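PDB 6C46: dTDP-4-dehydrorhamnose 3,5-epimerase from Elizabethkingia anophelis NUHP1, which probably catalyses the 3,5-epimerization of dTDP-4-dehydro-6-deoxy-alpha-D-glucose to dTDP-4-dehydro-beta-L-rhamnose, a step of dTDP-L-rhamnose biosynthesis. Local coordinates for residues 18-24 with 116-122; 87-93 with 107-113. Where two conformers were deposited one is given. Numbering follows the deposited sequence.

How the contacts relate
The two contacts lie in facing sheets of a cupin beta-sandwich, their centres about 11 Å apart. Contact 1 pairs strands 20-23 and 118-121 within one sheet; contact 2 is the hairpin of 88-95 with 106-112 at the border of the other. The chain passes directly from 106-112 to 118-121, crossing between sheets. Across the interior, Met109 SD lies 3.6 Å from both Ile21 CG1 and Phe119 CD2, and Phe119 CD1 is 3.1 Å from Asp91 OD2. The predicted proton donor Tyr140 lies about 9 Å from Phe119 and 7 Å from Asp91, side chain to side chain, so both contacts approach the probable active site. The Tyr120 side chain is about 11 Å from the bound calcium ion.

Contact 1 (18-24 with 116-122); sequences DCYIIEP and KLQFYVP
A cysteine sulfur pressed obliquely against a phenylalanine ring marks one end of this antiparallel strand pair: Cys19 SG lies 4.1 Å from the Phe119 ring centroid, 54° off its normal, and 3.2 Å from Phe119 CE2. Strands 20-23 and 118-121, neighbours in a cupin sandwich sheet, are extended, their axes 4.7 Å apart at closest approach and 152° between their directions; Asp18 and Lys116 turn the chain in left-handed conformations at opposite ends of the pair. Tyr20 faces Tyr120 and Ile22 faces Gln118 as hydrogen-bonded pairs, with Ile21 and Phe119 the non-hydrogen-bonded pair between them, turned to the interior. Tyr120 N to Tyr20 O and Ile22 N to Gln118 O are 2.8 Å, whereas Tyr20 N to Tyr120 O and Gln118 N to Ile22 O are 3.3 Å. At the Ile22 end a water bridges the strands, bonding Ile22 O (2.7 Å), Lys116 O (2.9 Å) and Gln118 NE2 (2.8 Å); Gln118 NE2 also bonds to Lys37. Tyr20, Ile22, Gln118 and Tyr120 share one face; on the other, Ile21 CG2 packs 4.0 Å from Leu117 CD2. Pro24 CG rests 4.0 Å from Lys116 CB and Pro122 CG 3.7 Å from Asp18 CB. Strand 10-13 flanks 20-23 and strand 80-86 flanks 118-121; Phe43 of helix 40-47 meets Tyr120 edge-to-face, while strand 106-112 packs against Ile21 and Phe119.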
ATOM      1  N   ASP A  18       5.920  17.527 -12.867  1.00 17.69           N
ATOM      2  CA  ASP A  18       4.850  16.856 -12.130  1.00 12.79           C
ATOM      3  C   ASP A  18       5.278  15.517 -11.569  1.00 13.33           C
ATOM      4  O   ASP A  18       4.444  14.804 -11.005  1.00 14.98           O
ATOM      5  CB  ASP A  18       3.590  16.613 -12.969  1.00 10.73           C
ATOM      6  CG  ASP A  18       3.021  17.901 -13.571  1.00 20.85           C
ATOM      7  OD1 ASP A  18       2.828  18.868 -12.813  1.00 20.16           O
ATOM      8  OD2 ASP A  18       2.769  17.940 -14.794  1.00 20.49           O
ATOM      9  N   CYS A  19       6.535  15.145 -11.709  1.00 14.61           N
ATOM     10  CA  CYS A  19       7.024  13.866 -11.219  1.00 13.08           C
ATOM     11  C   CYS A  19       7.790  14.121  -9.918  1.00 20.29           C
ATOM     12  O   CYS A  19       8.748  14.901  -9.903  1.00 20.36           O
ATOM     13  CB  CYS A  19       7.882  13.231 -12.323  1.00 18.19           C
ATOM     14  SG  CYS A  19       8.754  11.723 -11.948  1.00 27.84           S
ATOM     15  N   TYR A  20       7.356  13.490  -8.817  1.00 17.03           N
ATOM     16  CA  TYR A  20       7.868  13.827  -7.492  1.00 16.91           C
ATOM     17  C   TYR A  20       8.308  12.593  -6.727  1.00 18.16           C
ATOM     18  O   TYR A  20       7.787  11.489  -6.923  1.00 14.07           O
ATOM     19  CB  TYR A  20       6.820  14.565  -6.607  1.00 18.39           C
ATOM     20  CG  TYR A  20       6.369  15.846  -7.243  1.00 18.91           C
ATOM     21  CD1 TYR A  20       7.193  16.974  -7.236  1.00 15.56           C
ATOM     22  CD2 TYR A  20       5.132  15.931  -7.854  1.00 22.56           C
ATOM     23  CE1 TYR A  20       6.800  18.149  -7.853  1.00 25.83           C
ATOM     24  CE2 TYR A  20       4.722  17.104  -8.462  1.00 18.68           C
ATOM     25  CZ  TYR A  20       5.549  18.200  -8.458  1.00 22.42           C
ATOM     26  OH  TYR A  20       5.132  19.344  -9.074  1.00 26.97           O
ATOM     27  N   ILE A  21       9.248  12.818  -5.814  1.00 14.26           N
ATOM     28  CA  ILE A  21       9.640  11.843  -4.804  1.00 18.63           C
ATOM     29  C   ILE A  21       8.910  12.192  -3.510  1.00 19.22           C
ATOM     30  O   ILE A  21       8.971  13.340  -3.052  1.00 17.21           O
ATOM     31  CB  ILE A  21      11.165  11.861  -4.593  1.00 14.21           C
ATOM     32  CG1 ILE A  21      11.885  11.486  -5.893  1.00 15.61           C
ATOM     33  CG2 ILE A  21      11.574  10.919  -3.417  1.00 16.25           C
ATOM     34  CD1 ILE A  21      13.349  11.932  -5.894  1.00 15.02           C
ATOM     35  N   ILE A  22       8.256  11.209  -2.895  1.00 13.89           N
ATOM     36  CA  ILE A  22       7.675  11.408  -1.564  1.00 14.27           C
ATOM     37  C   ILE A  22       8.690  10.915  -0.550  1.00 19.37           C
ATOM     38  O   ILE A  22       8.991   9.718  -0.487  1.00 14.64           O
ATOM     39  CB  ILE A  22       6.355  10.663  -1.380  1.00 13.15           C
ATOM     40  CG1 ILE A  22       5.409  10.974  -2.534  1.00 15.86           C
ATOM     41  CG2 ILE A  22       5.750  11.048   0.015  1.00 13.55           C
ATOM     42  CD1 ILE A  22       3.970  10.473  -2.330  1.00 21.14           C
ATOM     43  N   GLU A  23       9.220  11.839   0.240  1.00 15.72           N
ATOM     44  CA  GLU A  23      10.143  11.512   1.320  0.51 16.71           C
ATOM     45  C   GLU A  23       9.365  11.415   2.619  1.00 23.00           C
ATOM     46  O   GLU A  23       8.691  12.388   2.993  1.00 23.39           O
ATOM     47  CB  GLU A  23      11.232  12.571   1.447  0.51 17.58           C
ATOM     48  CG  GLU A  23      12.132  12.416   2.680  0.51 16.85           C
ATOM     49  CD  GLU A  23      13.201  13.509   2.751  0.51 21.12           C
ATOM     50  OE1 GLU A  23      13.632  13.981   1.684  0.51 27.63           O
ATOM     51  OE2 GLU A  23      13.594  13.907   3.862  0.51 21.92           O
ATOM     52  N   PRO A  24       9.429  10.299   3.332  1.00 20.66           N
ATOM     53  CA  PRO A  24       8.590  10.122   4.518  1.00 19.88           C
ATOM     54  C   PRO A  24       9.173  10.831   5.730  1.00 19.23           C
ATOM     55  O   PRO A  24      10.382  11.043   5.841  1.00 23.08           O
ATOM     56  CB  PRO A  24       8.615   8.602   4.719  1.00 26.73           C
ATOM     57  CG  PRO A  24      10.053   8.263   4.359  1.00 23.86           C
ATOM     58  CD  PRO A  24      10.400   9.199   3.177  1.00 22.38           C
ATOM     59  N   LYS A 116      12.563   3.721   1.944  1.00 16.37           N
ATOM     60  CA  LYS A 116      11.144   4.023   2.136  1.00 16.07           C
ATOM     61  C   LYS A 116      10.627   5.095   1.185  1.00 22.61           C
ATOM     62  O   LYS A 116       9.529   5.643   1.389  1.00 21.14           O
ATOM     63  CB  LYS A 116      10.866   4.445   3.582  1.00 13.56           C
ATOM     64  CG  LYS A 116      11.380   3.461   4.615  1.00 19.88           C
ATOM     65  CD  LYS A 116      11.108   3.986   6.054  1.00 26.57           C
ATOM     66  CE  LYS A 116      11.761   3.113   7.127  1.00 33.65           C
ATOM     67  NZ  LYS A 116      13.244   3.078   7.051  1.00 32.31           N
ATOM     68  N   LEU A 117      11.359   5.377   0.112  1.00 14.84           N
ATOM     69  CA  LEU A 117      10.920   6.404  -0.819  1.00 15.72           C
ATOM     70  C   LEU A 117       9.764   5.924  -1.698  1.00 19.22           C
ATOM     71  O   LEU A 117       9.629   4.739  -2.013  1.00 16.04           O
ATOM     72  CB  LEU A 117      12.092   6.833  -1.714  1.00 14.12           C
ATOM     73  CG  LEU A 117      13.258   7.513  -0.966  1.00 20.38           C
ATOM     74  CD1 LEU A 117      14.460   7.860  -1.909  1.00 17.78           C
ATOM     75  CD2 LEU A 117      12.761   8.770  -0.262  1.00 14.96           C
ATOM     76  N   GLN A 118       8.942   6.874  -2.131  1.00 14.15           N
ATOM     77  CA  GLN A 118       7.952   6.619  -3.165  1.00 12.65           C
ATOM     78  C   GLN A 118       8.191   7.575  -4.323  1.00 16.24           C
ATOM     79  O   GLN A 118       8.650   8.703  -4.131  1.00 13.52           O
ATOM     80  CB  GLN A 118       6.539   6.826  -2.656  1.00 12.52           C
ATOM     81  CG  GLN A 118       6.169   5.937  -1.475  1.00 19.32           C
ATOM     82  CD  GLN A 118       4.927   6.487  -0.834  1.00 23.10           C
ATOM     83  OE1 GLN A 118       3.827   6.137  -1.230  1.00 18.10           O
ATOM     84  NE2 GLN A 118       5.101   7.418   0.114  1.00 18.47           N
ATOM     85  N   PHE A 119       7.795   7.140  -5.510  1.00 15.84           N
ATOM     86  CA  PHE A 119       8.053   7.868  -6.748  1.00 12.09           C
ATOM     87  C   PHE A 119       6.701   8.035  -7.426  1.00 11.48           C
ATOM     88  O   PHE A 119       6.001   7.040  -7.663  1.00 15.64           O
ATOM     89  CB  PHE A 119       9.038   7.064  -7.608  1.00 16.48           C
ATOM     90  CG  PHE A 119       9.547   7.769  -8.851  1.00 16.80           C
ATOM     91  CD1 PHE A 119       9.865   7.025  -9.984  1.00 19.03           C
ATOM     92  CD2 PHE A 119       9.781   9.125  -8.868  1.00 23.48           C
ATOM     93  CE1 PHE A 119      10.388   7.644 -11.133  1.00 24.74           C
ATOM     94  CE2 PHE A 119      10.290   9.746 -10.001  1.00 24.55           C
ATOM     95  CZ  PHE A 119      10.589   9.002 -11.143  1.00 23.43           C
ATOM     96  N   TYR A 120       6.295   9.281  -7.663  1.00 13.48           N
ATOM     97  CA  TYR A 120       5.009   9.571  -8.303  1.00 14.26           C
ATOM     98  C   TYR A 120       5.251   9.860  -9.779  1.00 15.67           C
ATOM     99  O   TYR A 120       5.929  10.831 -10.113  1.00 14.94           O
ATOM    100  CB  TYR A 120       4.286  10.763  -7.662  1.00 11.63           C
ATOM    101  CG  TYR A 120       3.053  11.175  -8.465  1.00 14.77           C
ATOM    102  CD1 TYR A 120       1.886  10.414  -8.414  1.00 18.93           C
ATOM    103  CD2 TYR A 120       3.067  12.299  -9.307  1.00 15.40           C
ATOM    104  CE1 TYR A 120       0.765  10.763  -9.162  1.00 15.84           C
ATOM    105  CE2 TYR A 120       1.936  12.657 -10.077  1.00 12.57           C
ATOM    106  CZ  TYR A 120       0.795  11.883  -9.984  1.00 14.61           C
ATOM    107  OH  TYR A 120      -0.333  12.189 -10.716  1.00 19.13           O
ATOM    108  N   VAL A 121       4.682   9.028 -10.647  1.00 14.96           N
ATOM    109  CA  VAL A 121       4.833   9.060 -12.098  1.00 16.24           C
ATOM    110  C   VAL A 121       3.488   9.496 -12.685  1.00 15.06           C
ATOM    111  O   VAL A 121       2.511   8.723 -12.631  1.00 18.16           O
ATOM    112  CB  VAL A 121       5.230   7.678 -12.645  1.00 18.01           C
ATOM    113  CG1 VAL A 121       5.468   7.758 -14.129  1.00 17.74           C
ATOM    114  CG2 VAL A 121       6.472   7.118 -11.926  1.00 18.85           C
ATOM    115  N   PRO A 122       3.381  10.692 -13.244  1.00 17.52           N
ATOM    116  CA  PRO A 122       2.075  11.182 -13.729  1.00 16.26           C
ATOM    117  C   PRO A 122       1.542  10.370 -14.904  1.00 15.71           C
ATOM    118  O   PRO A 122       2.272   9.652 -15.582  1.00 14.44           O
ATOM    119  CB  PRO A 122       2.379  12.621 -14.188  1.00 15.83           C
ATOM    120  CG  PRO A 122       3.715  12.985 -13.505  1.00 16.56           C
ATOM    121  CD  PRO A 122       4.464  11.692 -13.370  1.00 13.53           C
TER
HETATM  122  O   HOH W   1       7.713   7.853   1.024  1.00 22.08           O

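Contact 2 (87-93 with 107-113); sequences GRVWDVA and YGMELSA
Glu110, Leu111 and Trp90 bury the most surface in this regular antiparallel hairpin, whose strands 88-93 and 107-112 approach to 4.6 Å with 154° between their directions. Trp90 and Glu110 form a non-hydrogen-bonded pair, CA atoms 4.5 Å apart. With chi1 at t and chi2 near -99°, the indole lies across the partner backbone, one face over Met109 C (3.5 Å from Trp90 CE3). A CB on Gly108 would clash with Trp90 NE1, so glycine suits this position. Glu110, t at chi1 and chi2, reaches along the same face to Arg88: Arg88 NE to Glu110 OE1 and Arg88 NH2 to Glu110 OE2, both 2.9 Å, make a bidentate salt bridge at the guanidinium edge. Leu111 pairs with Val89 through two 2.9 Å bonds, Val89 N to Leu111 O and Leu111 N to Val89 O. On the opposite face, Leu111 CB touches Val89 CG2 at 3.9 Å and Leu111 CD1 meets Asp91 CB at 3.7 Å. The ladder continues through Asp91-Met109 and Ala93-Tyr107, and Ala113 N donates to Gly87 O at 3.1 Å. The chemistry is thus two-sided: the Arg88-Glu110 ion pair and Trp90, in cation-pi contact with Lys166, occupy the outer face, whereas Val89, Leu111 and Met109 line the inner face alongside the buried Asp91, whose carboxylate is held by His127 and lies against Phe119.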
ATOM      1  N   GLY A  87      13.984  -5.386  -0.603  1.00 22.90           N
ATOM      2  CA  GLY A  87      15.069  -5.337  -1.570  1.00 24.42           C
ATOM      3  C   GLY A  87      15.295  -3.936  -2.121  1.00 25.30           C
ATOM      4  O   GLY A  87      15.030  -2.923  -1.464  1.00 17.50           O
ATOM      5  N   ARG A  88      15.802  -3.885  -3.351  1.00 23.99           N
ATOM      6  CA  ARG A  88      16.175  -2.628  -3.986  1.00 19.50           C
ATOM      7  C   ARG A  88      15.860  -2.709  -5.470  1.00 20.55           C
ATOM      8  O   ARG A  88      16.171  -3.718  -6.115  1.00 17.92           O
ATOM      9  CB  ARG A  88      17.688  -2.338  -3.827  1.00 22.08           C
ATOM     10  CG  ARG A  88      18.241  -2.299  -2.413  1.00 25.59           C
ATOM     11  CD  ARG A  88      19.798  -2.451  -2.453  1.00 30.38           C
ATOM     12  NE  ARG A  88      20.406  -1.442  -3.322  1.00 27.72           N
ATOM     13  CZ  ARG A  88      21.394  -1.655  -4.187  1.00 33.00           C
ATOM     14  NH1 ARG A  88      21.930  -2.868  -4.338  1.00 32.06           N
ATOM     15  NH2 ARG A  88      21.855  -0.632  -4.898  1.00 29.15           N
ATOM     16  N   VAL A  89      15.288  -1.637  -6.024  1.00 19.25           N
ATOM     17  CA  VAL A  89      15.092  -1.533  -7.469  1.00 18.09           C
ATOM     18  C   VAL A  89      15.583  -0.174  -7.957  1.00 21.96           C
ATOM     19  O   VAL A  89      15.699   0.788  -7.192  1.00 20.38           O
ATOM     20  CB  VAL A  89      13.628  -1.723  -7.910  1.00 15.15           C
ATOM     21  CG1 VAL A  89      13.062  -3.078  -7.426  1.00 17.69           C
ATOM     22  CG2 VAL A  89      12.761  -0.523  -7.435  1.00 17.68           C
ATOM     23  N   TRP A  90      15.893  -0.122  -9.249  1.00 18.10           N
ATOM     24  CA  TRP A  90      16.150   1.132  -9.952  1.00 23.05           C
ATOM     25  C   TRP A  90      14.947   1.384 -10.845  1.00 18.66           C
ATOM     26  O   TRP A  90      14.623   0.560 -11.703  1.00 19.94           O
ATOM     27  CB  TRP A  90      17.442   1.070 -10.770  1.00 21.68           C
ATOM     28  CG  TRP A  90      17.813   2.391 -11.408  1.00 21.60           C
ATOM     29  CD1 TRP A  90      17.586   2.781 -12.699  1.00 24.88           C
ATOM     30  CD2 TRP A  90      18.476   3.483 -10.766  1.00 22.48           C
ATOM     31  NE1 TRP A  90      18.067   4.057 -12.896  1.00 26.28           N
ATOM     32  CE2 TRP A  90      18.620   4.509 -11.726  1.00 27.08           C
ATOM     33  CE3 TRP A  90      18.961   3.694  -9.469  1.00 22.78           C
ATOM     34  CZ2 TRP A  90      19.234   5.730 -11.433  1.00 24.99           C
ATOM     35  CZ3 TRP A  90      19.577   4.909  -9.180  1.00 28.60           C
ATOM     36  CH2 TRP A  90      19.705   5.910 -10.163  1.00 28.24           C
ATOM     37  N   ASP A  91      14.280   2.505 -10.631  1.00 13.81           N
ATOM     38  CA  ASP A  91      13.000   2.805 -11.247  1.00 12.22           C
ATOM     39  C   ASP A  91      13.171   4.000 -12.176  1.00 21.49           C
ATOM     40  O   ASP A  91      13.805   4.981 -11.791  1.00 17.74           O
ATOM     41  CB  ASP A  91      11.976   3.140 -10.179  1.00 15.52           C
ATOM     42  CG  ASP A  91      10.580   3.171 -10.725  1.00 22.68           C
ATOM     43  OD1 ASP A  91       9.866   2.143 -10.619  1.00 23.57           O
ATOM     44  OD2 ASP A  91      10.217   4.217 -11.296  1.00 25.67           O
ATOM     45  N   VAL A  92      12.589   3.935 -13.383  1.00 14.61           N
ATOM     46  CA  VAL A  92      12.791   4.972 -14.403  1.00 14.58           C
ATOM     47  C   VAL A  92      11.446   5.454 -14.930  1.00 15.01           C
ATOM     48  O   VAL A  92      10.550   4.648 -15.190  1.00 15.71           O
ATOM     49  CB  VAL A  92      13.652   4.443 -15.577  1.00 17.60           C
ATOM     50  CG1 VAL A  92      13.728   5.481 -16.681  1.00 17.61           C
ATOM     51  CG2 VAL A  92      15.067   4.086 -15.095  1.00 13.83           C
ATOM     52  N   ALA A  93      11.304   6.767 -15.077  1.00 14.56           N
ATOM     53  CA  ALA A  93      10.134   7.386 -15.688  1.00 19.17           C
ATOM     54  C   ALA A  93      10.570   8.211 -16.893  1.00 17.49           C
ATOM     55  O   ALA A  93      11.665   8.784 -16.894  1.00 18.26           O
ATOM     56  CB  ALA A  93       9.391   8.278 -14.690  1.00 17.84           C
ATOM     57  N   TYR A 107      14.168  10.097 -15.995  1.00 13.78           N
ATOM     58  CA  TYR A 107      14.729  10.226 -14.657  1.00 19.14           C
ATOM     59  C   TYR A 107      14.669   8.877 -13.964  1.00 19.38           C
ATOM     60  O   TYR A 107      13.653   8.182 -14.035  1.00 19.20           O
ATOM     61  CB  TYR A 107      13.972  11.276 -13.835  1.00 19.53           C
ATOM     62  CG  TYR A 107      14.540  11.465 -12.430  1.00 14.07           C
ATOM     63  CD1 TYR A 107      15.737  12.151 -12.232  1.00 21.80           C
ATOM     64  CD2 TYR A 107      13.874  10.989 -11.327  1.00 21.40           C
ATOM     65  CE1 TYR A 107      16.260  12.335 -10.948  1.00 23.50           C
ATOM     66  CE2 TYR A 107      14.388  11.172 -10.041  1.00 21.52           C
ATOM     67  CZ  TYR A 107      15.567  11.838  -9.864  1.00 27.31           C
ATOM     68  OH  TYR A 107      16.053  11.998  -8.588  1.00 38.83           O
ATOM     69  N   GLY A 108      15.756   8.499 -13.318  1.00 16.93           N
ATOM     70  CA  GLY A 108      15.803   7.245 -12.595  1.00 19.09           C
ATOM     71  C   GLY A 108      16.260   7.461 -11.169  1.00 19.31           C
ATOM     72  O   GLY A 108      16.993   8.399 -10.867  1.00 18.19           O
ATOM     73  N   MET A 109      15.856   6.541 -10.298  1.00 17.35           N
ATOM     74  CA  MET A 109      16.215   6.625  -8.890  1.00 19.44           C
ATOM     75  C   MET A 109      16.065   5.257  -8.247  1.00 26.26           C
ATOM     76  O   MET A 109      15.261   4.425  -8.689  1.00 18.72           O
ATOM     77  CB  MET A 109      15.319   7.640  -8.164  1.00 18.72           C
ATOM     78  CG  MET A 109      13.854   7.179  -8.120  1.00 22.41           C
ATOM     79  SD  MET A 109      12.823   8.266  -7.135  1.00 27.35           S
ATOM     80  CE  MET A 109      13.540   8.009  -5.497  1.00 22.78           C
ATOM     81  N   GLU A 110      16.816   5.050  -7.162  1.00 21.19           N
ATOM     82  CA  GLU A 110      16.716   3.809  -6.404  1.00 23.44           C
ATOM     83  C   GLU A 110      15.556   3.889  -5.412  1.00 18.37           C
ATOM     84  O   GLU A 110      15.438   4.854  -4.648  1.00 19.25           O
ATOM     85  CB  GLU A 110      18.029   3.509  -5.660  1.00 21.83           C
ATOM     86  CG  GLU A 110      17.917   2.243  -4.784  1.00 22.42           C
ATOM     87  CD  GLU A 110      19.249   1.721  -4.258  1.00 27.63           C
ATOM     88  OE1 GLU A 110      19.280   1.249  -3.100  1.00 30.52           O
ATOM     89  OE2 GLU A 110      20.259   1.773  -4.992  1.00 32.14           O
ATOM     90  N   LEU A 111      14.695   2.880  -5.432  1.00 16.85           N
ATOM     91  CA  LEU A 111      13.655   2.693  -4.428  1.00 18.32           C
ATOM     92  C   LEU A 111      14.005   1.438  -3.640  1.00 22.84           C
ATOM     93  O   LEU A 111      14.349   0.412  -4.236  1.00 17.39           O
ATOM     94  CB  LEU A 111      12.279   2.545  -5.094  1.00 13.37           C
ATOM     95  CG  LEU A 111      11.881   3.723  -5.987  1.00 17.29           C
ATOM     96  CD1 LEU A 111      10.605   3.411  -6.768  1.00 19.66           C
ATOM     97  CD2 LEU A 111      11.673   4.992  -5.156  1.00 16.36           C
ATOM     98  N   SER A 112      13.928   1.507  -2.313  1.00 18.14           N
ATOM     99  CA  SER A 112      14.324   0.354  -1.520  1.00 14.57           C
ATOM    100  C   SER A 112      13.456   0.256  -0.265  1.00 16.22           C
ATOM    101  O   SER A 112      12.833   1.229   0.170  1.00 16.97           O
ATOM    102  CB  SER A 112      15.817   0.439  -1.139  1.00 22.08           C
ATOM    103  OG  SER A 112      16.056   1.459  -0.170  1.00 17.80           O
ATOM    104  N   ALA A 113      13.428  -0.938   0.319  1.00 19.43           N
ATOM    105  CA  ALA A 113      12.745  -1.088   1.596  1.00 16.41           C
ATOM    106  C   ALA A 113      13.409  -0.216   2.633  1.00 20.89           C
ATOM    107  O   ALA A 113      12.739   0.383   3.482  1.00 22.10           O
ATOM    108  CB  ALA A 113      12.768  -2.549   2.044  1.00 23.32           C
TER